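Local coordinates for protein endo-beta-1,2-glucanase (Talaromyces funiculosus, PDB 6IMV) that hydrolyses beta-1,2-glucans from within the chain as an endo-acting glycoside hydrolase of a family first recognised through this fungal enzyme, at residues Gln339-Thr351 / Glu418-Thr432. Numbering follows the deposited sequence.
Sequences QVPGMFASINNVT and ESTRRDGTGVSALLT. With NAG (2-acetamido-2-deoxy-beta-D-glucopyranose), chain C; BGC (beta-D-glucopyranose), chain I; NAG (2-acetamido-2-deoxy-beta-D-glucopyranose), chain B.
Glu418 OE2 is gripped twice by Asn348. The backbone N of Asn348 meets it on the anti lone pair at 3.1 Å. The amide ND2 of Asn348 reaches the same OE2 at 2.8 Å from above the carboxylate plane; the amide and carboxylate planes are turned 48° from each other. Glu418 can hold this place because its chain bends at chi2 (90°). Its other oxygen, OE1, accepts from Thr432 OG1 on the syn lone pair and also from Ser435. Both carboxylate oxygens are thus satisfied in a buried setting. The second hydrogen of Asn348 ND2 goes to O4 of a beta-D-glucopyranose at 2.9 Å, almost straight at 169°. The carboxylate therefore helps fix the rotation of a sugar-binding amide, while Leu430 CD2 packs against that amide at 3.4 Å from ND2.

Farther along, Ser419 OG donates to Asn348 O, and Ser428 OG donates to Asn349 O from above its carbonyl plane. Thr351 N bonds to Val427 O at 2.9 Å. Thr351 OG1 takes the N-H of Ala429 at 2.8 Å. Val350 CG1 lies over the Gly426 backbone and against Arg421 CG.

Asn349 turns away and carries an N-linked glycan. A water joins its OD1 to Arg421 NH1, which also pairs with Asp379. Arg421 grips Asp423 side-on.

The arrangement sets the 347-352 strand of a two-stranded sheet across a beta hairpin, strands 415-421 and 427-432. Asn348 and Thr432 help line the beta-D-glucopyranose pocket, where Asp60 also bonds the sugar.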
ATOM      1  N   GLN A 339      23.037 -10.098  -6.912  1.00 18.35           N
ATOM      2  CA  GLN A 339      23.789 -10.110  -5.635  1.00 19.48           C
ATOM      3  C   GLN A 339      23.374  -8.938  -4.736  1.00 18.72           C
ATOM      4  O   GLN A 339      24.227  -8.251  -4.179  1.00 19.43           O
ATOM      5  CB  GLN A 339      25.301 -10.101  -5.891  1.00 20.75           C
ATOM      6  CG  GLN A 339      25.805 -11.369  -6.561  1.00 22.64           C
ATOM      7  CD  GLN A 339      27.296 -11.278  -6.772  1.00 24.55           C
ATOM      8  OE1 GLN A 339      27.766 -10.694  -7.736  1.00 28.09           O
ATOM      9  NE2 GLN A 339      28.056 -11.827  -5.845  1.00 27.81           N
ATOM     10  N   VAL A 340      22.061  -8.765  -4.559  1.00 17.06           N
ATOM     11  CA  VAL A 340      21.480  -7.716  -3.718  1.00 16.04           C
ATOM     12  C   VAL A 340      20.865  -8.370  -2.480  1.00 15.19           C
ATOM     13  O   VAL A 340      20.094  -9.323  -2.588  1.00 14.56           O
ATOM     14  CB  VAL A 340      20.437  -6.888  -4.498  1.00 15.97           C
ATOM     15  CG1 VAL A 340      19.863  -5.770  -3.643  1.00 16.19           C
ATOM     16  CG2 VAL A 340      21.009  -6.329  -5.793  1.00 16.00           C
ATOM     17  N   PRO A 341      21.204  -7.896  -1.262  1.00 14.64           N
ATOM     18  CA  PRO A 341      20.696  -8.495  -0.023  1.00 14.29           C
ATOM     19  C   PRO A 341      19.300  -8.007   0.392  1.00 14.11           C
ATOM     20  O   PRO A 341      18.956  -8.006   1.573  1.00 15.13           O
ATOM     21  CB  PRO A 341      21.783  -8.075   0.984  1.00 14.53           C
ATOM     22  CG  PRO A 341      22.209  -6.721   0.511  1.00 14.74           C
ATOM     23  CD  PRO A 341      22.187  -6.830  -1.002  1.00 15.03           C
ATOM     24  N   GLY A 342      18.488  -7.645  -0.600  1.00 13.78           N
ATOM     25  CA  GLY A 342      17.139  -7.179  -0.407  1.00 13.46           C
ATOM     26  C   GLY A 342      16.443  -7.056  -1.745  1.00 13.27           C
ATOM     27  O   GLY A 342      16.981  -7.503  -2.775  1.00 13.16           O
ATOM     28  N   MET A 343      15.251  -6.447  -1.736  1.00 12.58           N
ATOM     29  CA  MET A 343      14.537  -6.182  -2.964  1.00 12.47           C
ATOM     30  C   MET A 343      14.099  -4.706  -2.988  1.00 12.31           C
ATOM     31  O   MET A 343      14.254  -3.992  -1.998  1.00 13.12           O
ATOM     32  CB  MET A 343      13.352  -7.143  -3.105  1.00 12.27           C
ATOM     33  CG  MET A 343      13.773  -8.587  -3.167  1.00 12.08           C
ATOM     34  SD  MET A 343      12.415  -9.748  -3.484  1.00 11.99           S
ATOM     35  CE  MET A 343      11.560  -9.730  -1.906  1.00 12.03           C
ATOM     36  N   PHE A 344      13.568  -4.268  -4.136  1.00 11.86           N
ATOM     37  CA  PHE A 344      13.427  -2.859  -4.486  1.00 11.64           C
ATOM     38  C   PHE A 344      11.956  -2.421  -4.577  1.00 11.50           C
ATOM     39  O   PHE A 344      11.101  -3.124  -5.125  1.00 10.82           O
ATOM     40  CB  PHE A 344      14.104  -2.600  -5.834  1.00 11.74           C
ATOM     41  CG  PHE A 344      15.604  -2.734  -5.808  1.00 11.71           C
ATOM     42  CD1 PHE A 344      16.379  -1.801  -5.141  1.00 11.76           C
ATOM     43  CD2 PHE A 344      16.236  -3.786  -6.456  1.00 11.96           C
ATOM     44  CE1 PHE A 344      17.762  -1.918  -5.123  1.00 12.02           C
ATOM     45  CE2 PHE A 344      17.617  -3.901  -6.441  1.00 12.07           C
ATOM     46  CZ  PHE A 344      18.377  -2.963  -5.774  1.00 12.09           C
ATOM     47  N   ALA A 345      11.698  -1.214  -4.060  1.00 11.41           N
ATOM     48  CA  ALA A 345      10.427  -0.528  -4.195  1.00 11.52           C
ATOM     49  C   ALA A 345      10.640   0.976  -3.977  1.00 11.29           C
ATOM     50  O   ALA A 345      11.607   1.387  -3.323  1.00 11.65           O
ATOM     51  CB  ALA A 345       9.428  -1.096  -3.210  1.00 11.69           C
ATOM     52  N   SER A 346       9.749   1.789  -4.545  1.00 11.43           N
ATOM     53  CA  SER A 346       9.741   3.222  -4.308  1.00 11.82           C
ATOM     54  C   SER A 346       9.827   3.475  -2.795  1.00 12.22           C
ATOM     55  O   SER A 346       9.084   2.864  -2.003  1.00 12.47           O
ATOM     56  CB  SER A 346       8.510   3.874  -4.901  1.00 12.29           C
ATOM     57  OG  SER A 346       8.347   3.530  -6.270  1.00 12.23           O
ATOM     58  N   ILE A 347      10.734   4.367  -2.390  1.00 12.05           N
ATOM     59  CA  ILE A 347      11.125   4.478  -0.981  1.00 12.18           C
ATOM     60  C   ILE A 347      11.864   5.803  -0.742  1.00 12.51           C
ATOM     61  O   ILE A 347      12.486   6.366  -1.657  1.00 12.09           O
ATOM     62  CB  ILE A 347      12.001   3.265  -0.589  1.00 12.05           C
ATOM     63  CG1 ILE A 347      12.131   3.105   0.922  1.00 12.03           C
ATOM     64  CG2 ILE A 347      13.378   3.321  -1.252  1.00 11.85           C
ATOM     65  CD1 ILE A 347      10.854   2.686   1.600  1.00 12.50           C
ATOM     66  N   ASN A 348      11.802   6.281   0.507  1.00 12.91           N
ATOM     67  CA  ASN A 348      12.622   7.389   0.969  1.00 13.12           C
ATOM     68  C   ASN A 348      14.092   6.964   0.972  1.00 13.59           C
ATOM     69  O   ASN A 348      14.435   5.819   1.292  1.00 13.38           O
ATOM     70  CB  ASN A 348      12.198   7.895   2.350  1.00 12.89           C
ATOM     71  CG  ASN A 348      10.954   8.751   2.270  1.00 13.23           C
ATOM     72  OD1 ASN A 348      11.029   9.919   1.887  1.00 13.27           O
ATOM     73  ND2 ASN A 348       9.809   8.167   2.573  1.00 12.98           N
ATOM     74  N   ASN A 349      14.941   7.931   0.610  1.00 14.14           N
ATOM     75  CA  ASN A 349      16.381   7.804   0.587  1.00 14.43           C
ATOM     76  C   ASN A 349      16.907   7.889   2.021  1.00 14.50           C
ATOM     77  O   ASN A 349      16.142   8.154   2.967  1.00 14.04           O
ATOM     78  CB  ASN A 349      16.987   8.902  -0.290  1.00 15.61           C
ATOM     79  CG  ASN A 349      18.314   8.541  -0.926  1.00 16.58           C
ATOM     80  OD1 ASN A 349      18.935   7.531  -0.582  1.00 16.66           O
ATOM     81  ND2 ASN A 349      18.743   9.377  -1.859  1.00 18.11           N
ATOM     82  N   VAL A 350      18.221   7.697   2.164  1.00 14.46           N
ATOM     83  CA  VAL A 350      18.904   7.708   3.454  1.00 14.59           C
ATOM     84  C   VAL A 350      18.776   9.083   4.124  1.00 14.51           C
ATOM     85  O   VAL A 350      18.578  10.118   3.473  1.00 14.27           O
ATOM     86  CB  VAL A 350      20.384   7.315   3.310  1.00 15.04           C
ATOM     87  CG1 VAL A 350      20.546   5.931   2.719  1.00 15.92           C
ATOM     88  CG2 VAL A 350      21.177   8.327   2.492  1.00 15.54           C
ATOM     89  N   THR A 351      18.907   9.054   5.451  1.00 14.42           N
ATOM     90  CA  THR A 351      19.054  10.214   6.282  1.00 14.59           C
ATOM     91  C   THR A 351      20.512  10.685   6.224  1.00 15.37           C
ATOM     92  O   THR A 351      21.437   9.880   6.274  1.00 14.78           O
ATOM     93  CB  THR A 351      18.676   9.891   7.735  1.00 14.40           C
ATOM     94  OG1 THR A 351      17.302   9.501   7.757  1.00 14.35           O
ATOM     95  CG2 THR A 351      18.899  11.054   8.679  1.00 14.34           C
ATOM     96  N   GLU A 418      12.697   2.274   7.570  1.00 11.52           N
ATOM     97  CA  GLU A 418      12.254   2.599   6.194  1.00 11.92           C
ATOM     98  C   GLU A 418      13.090   1.851   5.141  1.00 12.00           C
ATOM     99  O   GLU A 418      12.544   1.133   4.285  1.00 12.19           O
ATOM    100  CB  GLU A 418      12.321   4.115   5.980  1.00 12.27           C
ATOM    101  CG  GLU A 418      12.034   4.570   4.548  1.00 12.27           C
ATOM    102  CD  GLU A 418      10.592   4.885   4.198  1.00 12.66           C
ATOM    103  OE1 GLU A 418       9.702   4.591   5.020  1.00 12.98           O
ATOM    104  OE2 GLU A 418      10.355   5.418   3.086  1.00 12.86           O
ATOM    105  N   SER A 419      14.412   2.046   5.170  1.00 12.02           N
ATOM    106  CA  SER A 419      15.278   1.562   4.097  1.00 12.34           C
ATOM    107  C   SER A 419      16.747   1.621   4.512  1.00 12.52           C
ATOM    108  O   SER A 419      17.097   2.345   5.430  1.00 11.86           O
ATOM    109  CB  SER A 419      15.060   2.351   2.829  1.00 12.01           C
ATOM    110  OG  SER A 419      15.606   3.650   2.947  1.00 11.93           O
ATOM    111  N   THR A 420      17.572   0.847   3.792  1.00 13.08           N
ATOM    112  CA  THR A 420      19.023   0.845   3.906  1.00 13.86           C
ATOM    113  C   THR A 420      19.636   0.839   2.499  1.00 14.50           C
ATOM    114  O   THR A 420      19.098   0.231   1.577  1.00 13.03           O
ATOM    115  CB  THR A 420      19.527  -0.368   4.703  1.00 13.80           C
ATOM    116  OG1 THR A 420      20.950  -0.299   4.785  1.00 13.55           O
ATOM    117  CG2 THR A 420      19.133  -1.704   4.106  1.00 13.82           C
ATOM    118  N   ARG A 421      20.788   1.495   2.357  1.00 15.18           N
ATOM    119  CA  ARG A 421      21.629   1.267   1.205  1.00 16.34           C
ATOM    120  C   ARG A 421      21.995  -0.222   1.166  1.00 16.92           C
ATOM    121  O   ARG A 421      22.239  -0.844   2.223  1.00 16.15           O
ATOM    122  CB  ARG A 421      22.882   2.144   1.275  1.00 17.72           C
ATOM    123  CG  ARG A 421      22.631   3.606   0.930  1.00 18.24           C
ATOM    124  CD  ARG A 421      23.905   4.428   0.882  1.00 19.35           C
ATOM    125  NE  ARG A 421      24.817   3.921  -0.142  1.00 20.56           N
ATOM    126  CZ  ARG A 421      24.818   4.278  -1.425  1.00 20.69           C
ATOM    127  NH1 ARG A 421      23.921   5.133  -1.891  1.00 22.00           N
ATOM    128  NH2 ARG A 421      25.719   3.766  -2.241  1.00 21.39           N
ATOM    129  N   ARG A 422      22.044  -0.801  -0.038  1.00 16.53           N
ATOM    130  CA  ARG A 422      22.414  -2.210  -0.152  1.00 18.01           C
ATOM    131  C   ARG A 422      23.882  -2.417   0.256  1.00 18.15           C
ATOM    132  O   ARG A 422      24.252  -3.523   0.634  1.00 18.36           O
ATOM    133  CB  ARG A 422      22.099  -2.773  -1.542  1.00 18.43           C
ATOM    134  CG  ARG A 422      22.852  -2.136  -2.698  1.00 19.60           C
ATOM    135  CD  ARG A 422      22.398  -2.761  -3.999  1.00 20.60           C
ATOM    136  NE  ARG A 422      22.962  -2.120  -5.172  1.00 22.08           N
ATOM    137  CZ  ARG A 422      24.173  -2.352  -5.657  1.00 23.01           C
ATOM    138  NH1 ARG A 422      24.986  -3.204  -5.054  1.00 22.85           N
ATOM    139  NH2 ARG A 422      24.560  -1.714  -6.744  1.00 24.70           N
ATOM    140  N   ASP A 423      24.705  -1.360   0.212  1.00 17.99           N
ATOM    141  CA  ASP A 423      26.121  -1.454   0.625  1.00 17.31           C
ATOM    142  C   ASP A 423      26.276  -1.161   2.130  1.00 17.38           C
ATOM    143  O   ASP A 423      27.391  -1.198   2.669  1.00 16.31           O
ATOM    144  CB  ASP A 423      27.011  -0.543  -0.230  1.00 17.45           C
ATOM    145  CG  ASP A 423      26.823   0.952  -0.009  1.00 17.03           C
ATOM    146  OD1 ASP A 423      26.162   1.345   0.970  1.00 16.51           O
ATOM    147  OD2 ASP A 423      27.343   1.717  -0.825  1.00 17.96           O
ATOM    148  N   GLY A 424      25.173  -0.823   2.802  1.00 16.78           N
ATOM    149  CA  GLY A 424      25.138  -0.699   4.262  1.00 17.45           C
ATOM    150  C   GLY A 424      25.831   0.545   4.820  1.00 17.59           C
ATOM    151  O   GLY A 424      26.091   0.599   6.016  1.00 16.83           O
ATOM    152  N   THR A 425      26.081   1.560   3.980  1.00 17.61           N
ATOM    153  CA  THR A 425      26.784   2.780   4.407  1.00 17.80           C
ATOM    154  C   THR A 425      25.800   3.874   4.843  1.00 17.15           C
ATOM    155  O   THR A 425      26.210   4.943   5.281  1.00 17.03           O
ATOM    156  CB  THR A 425      27.676   3.343   3.292  1.00 18.72           C
ATOM    157  OG1 THR A 425      26.835   3.688   2.189  1.00 18.00           O
ATOM    158  CG2 THR A 425      28.753   2.372   2.853  1.00 19.39           C
ATOM    159  N   GLY A 426      24.498   3.623   4.699  1.00 16.10           N
ATOM    160  CA  GLY A 426      23.480   4.597   5.043  1.00 15.74           C
ATOM    161  C   GLY A 426      22.119   3.951   5.245  1.00 15.30           C
ATOM    162  O   GLY A 426      21.841   2.890   4.698  1.00 14.40           O
ATOM    163  N   VAL A 427      21.273   4.632   6.021  1.00 15.01           N
ATOM    164  CA  VAL A 427      19.945   4.174   6.367  1.00 15.07           C
ATOM    165  C   VAL A 427      19.003   5.384   6.342  1.00 14.90           C
ATOM    166  O   VAL A 427      19.418   6.509   6.646  1.00 13.71           O
ATOM    167  CB  VAL A 427      19.980   3.475   7.743  1.00 15.78           C
ATOM    168  CG1 VAL A 427      18.614   3.364   8.376  1.00 17.12           C
ATOM    169  CG2 VAL A 427      20.627   2.103   7.668  1.00 15.41           C
ATOM    170  N   SER A 428      17.744   5.147   5.955  1.00 14.14           N
ATOM    171  CA  SER A 428      16.674   6.130   6.108  1.00 13.55           C
ATOM    172  C   SER A 428      16.091   5.985   7.512  1.00 13.41           C
ATOM    173  O   SER A 428      15.344   5.046   7.773  1.00 13.01           O
ATOM    174  CB  SER A 428      15.605   5.958   5.057  1.00 13.48           C
ATOM    175  OG  SER A 428      14.649   7.003   5.139  1.00 13.86           O
ATOM    176  N   ALA A 429      16.461   6.903   8.413  1.00 12.90           N
ATOM    177  CA  ALA A 429      16.048   6.829   9.816  1.00 12.66           C
ATOM    178  C   ALA A 429      14.634   7.401   9.923  1.00 12.09           C
ATOM    179  O   ALA A 429      14.416   8.540  10.360  1.00 11.98           O
ATOM    180  CB  ALA A 429      17.049   7.560  10.679  1.00 13.53           C
ATOM    181  N   LEU A 430      13.679   6.604   9.441  1.00 11.55           N
ATOM    182  CA  LEU A 430      12.352   7.059   9.150  1.00 11.50           C
ATOM    183  C   LEU A 430      11.381   5.880   9.280  1.00 11.30           C
ATOM    184  O   LEU A 430      11.774   4.721   9.094  1.00 10.69           O
ATOM    185  CB  LEU A 430      12.375   7.630   7.726  1.00 11.65           C
ATOM    186  CG  LEU A 430      11.068   8.239   7.217  1.00 11.68           C
ATOM    187  CD1 LEU A 430      10.790   9.559   7.909  1.00 11.69           C
ATOM    188  CD2 LEU A 430      11.107   8.425   5.710  1.00 11.70           C
ATOM    189  N   LEU A 431      10.128   6.198   9.626  1.00 11.07           N
ATOM    190  CA  LEU A 431       9.012   5.262   9.598  1.00 11.31           C
ATOM    191  C   LEU A 431       7.920   5.835   8.688  1.00 11.33           C
ATOM    192  O   LEU A 431       7.583   6.999   8.834  1.00 11.87           O
ATOM    193  CB  LEU A 431       8.449   5.086  11.013  1.00 11.07           C
ATOM    194  CG  LEU A 431       9.460   4.936  12.147  1.00 11.35           C
ATOM    195  CD1 LEU A 431       8.754   5.080  13.486  1.00 11.04           C
ATOM    196  CD2 LEU A 431      10.204   3.609  12.058  1.00 10.98           C
ATOM    197  N   THR A 432       7.357   5.017   7.790  1.00 10.84           N
ATOM    198  CA  THR A 432       6.164   5.399   7.042  1.00 11.10           C
ATOM    199  C   THR A 432       5.195   4.216   6.970  1.00 10.69           C
ATOM    200  O   THR A 432       5.612   3.063   7.081  1.00 10.34           O
ATOM    201  CB  THR A 432       6.500   5.886   5.623  1.00 11.52           C
ATOM    202  OG1 THR A 432       7.042   4.796   4.878  1.00 11.44           O
ATOM    203  CG2 THR A 432       7.477   7.046   5.606  1.00 11.95           C
TER
HETATM  204  C1  NAG C   1      19.975   9.211  -2.585  1.00 20.22           C
HETATM  205  C2  NAG C   1      19.955  10.135  -3.786  1.00 20.86           C
HETATM  206  C3  NAG C   1      21.213   9.889  -4.607  1.00 22.20           C
HETATM  207  C4  NAG C   1      22.442  10.153  -3.762  1.00 23.74           C
HETATM  208  C5  NAG C   1      22.370   9.374  -2.455  1.00 22.89           C
HETATM  209  C6  NAG C   1      23.478   9.828  -1.509  1.00 22.92           C
HETATM  210  C7  NAG C   1      17.631  10.585  -4.431  1.00 21.22           C
HETATM  211  C8  NAG C   1      16.563  10.286  -5.443  1.00 21.68           C
HETATM  212  N2  NAG C   1      18.770   9.924  -4.595  1.00 20.49           N
HETATM  213  O3  NAG C   1      21.218  10.729  -5.748  1.00 20.93           O
HETATM  214  O4  NAG C   1      23.583   9.705  -4.510  1.00 29.07           O
HETATM  215  O5  NAG C   1      21.110   9.539  -1.790  1.00 20.65           O
HETATM  216  O6  NAG C   1      23.442   8.997  -0.355  1.00 23.42           O
HETATM  217  O7  NAG C   1      17.460  11.380  -3.523  1.00 22.24           O
HETATM  218  C2  BGC I 606       6.544  11.577  -0.489  1.00 31.72           C
HETATM  219  C3  BGC I 606       7.213  11.243   0.855  1.00 30.71           C
HETATM  220  C4  BGC I 606       6.547  10.041   1.553  1.00 29.67           C
HETATM  221  C5  BGC I 606       6.366   8.889   0.553  1.00 29.64           C
HETATM  222  C6  BGC I 606       5.642   7.678   1.149  1.00 29.06           C
HETATM  223  C1  BGC I 606       6.394  10.323  -1.339  1.00 31.07           C
HETATM  224  O1  BGC I 606       5.743  10.556  -2.591  1.00 34.31           O
HETATM  225  O2  BGC I 606       7.367  12.490  -1.195  1.00 32.41           O
HETATM  226  O3  BGC I 606       7.192  12.376   1.725  1.00 30.34           O
HETATM  227  O4  BGC I 606       7.309   9.602   2.697  1.00 24.55           O
HETATM  228  O5  BGC I 606       5.654   9.351  -0.601  1.00 31.58           O
HETATM  229  O6  BGC I 606       4.308   8.053   1.481  1.00 29.47           O
HETATM  230  C1  NAG B   2      24.559  10.760  -4.614  1.00 33.02           C
HETATM  231  C2  NAG B   2      25.919  10.184  -4.998  1.00 33.71           C
HETATM  232  C3  NAG B   2      26.961  11.291  -5.212  1.00 37.61           C
HETATM  233  C4  NAG B   2      26.427  12.463  -6.028  1.00 39.74           C
HETATM  234  C5  NAG B   2      25.092  12.907  -5.409  1.00 39.96           C
HETATM  235  C6  NAG B   2      24.483  14.161  -6.026  1.00 41.11           C
HETATM  236  C7  NAG B   2      26.320   8.055  -3.828  1.00 30.37           C
HETATM  237  C8  NAG B   2      26.822   7.482  -2.537  1.00 29.82           C
HETATM  238  N2  NAG B   2      26.374   9.374  -3.890  1.00 31.06           N
HETATM  239  O3  NAG B   2      28.123  10.773  -5.864  1.00 39.74           O
HETATM  240  O4  NAG B   2      27.434  13.493  -6.034  1.00 43.75           O
HETATM  241  O5  NAG B   2      24.178  11.800  -5.518  1.00 36.20           O
HETATM  242  O6  NAG B   2      23.838  13.834  -7.262  1.00 43.32           O
HETATM  243  O7  NAG B   2      25.891   7.353  -4.731  1.00 32.02           O
HETATM  244  O   HOH W   1      24.320  -5.335  -3.323  1.00 20.33           O
HETATM  245  O   HOH W   2      21.721   6.501  -0.567  1.00 20.77           O
HETATM  246  O   HOH W   3      22.504   7.367   6.150  1.00 12.85           O
HETATM  247  O   HOH W   4      15.473  11.062   9.270  1.00 18.30           O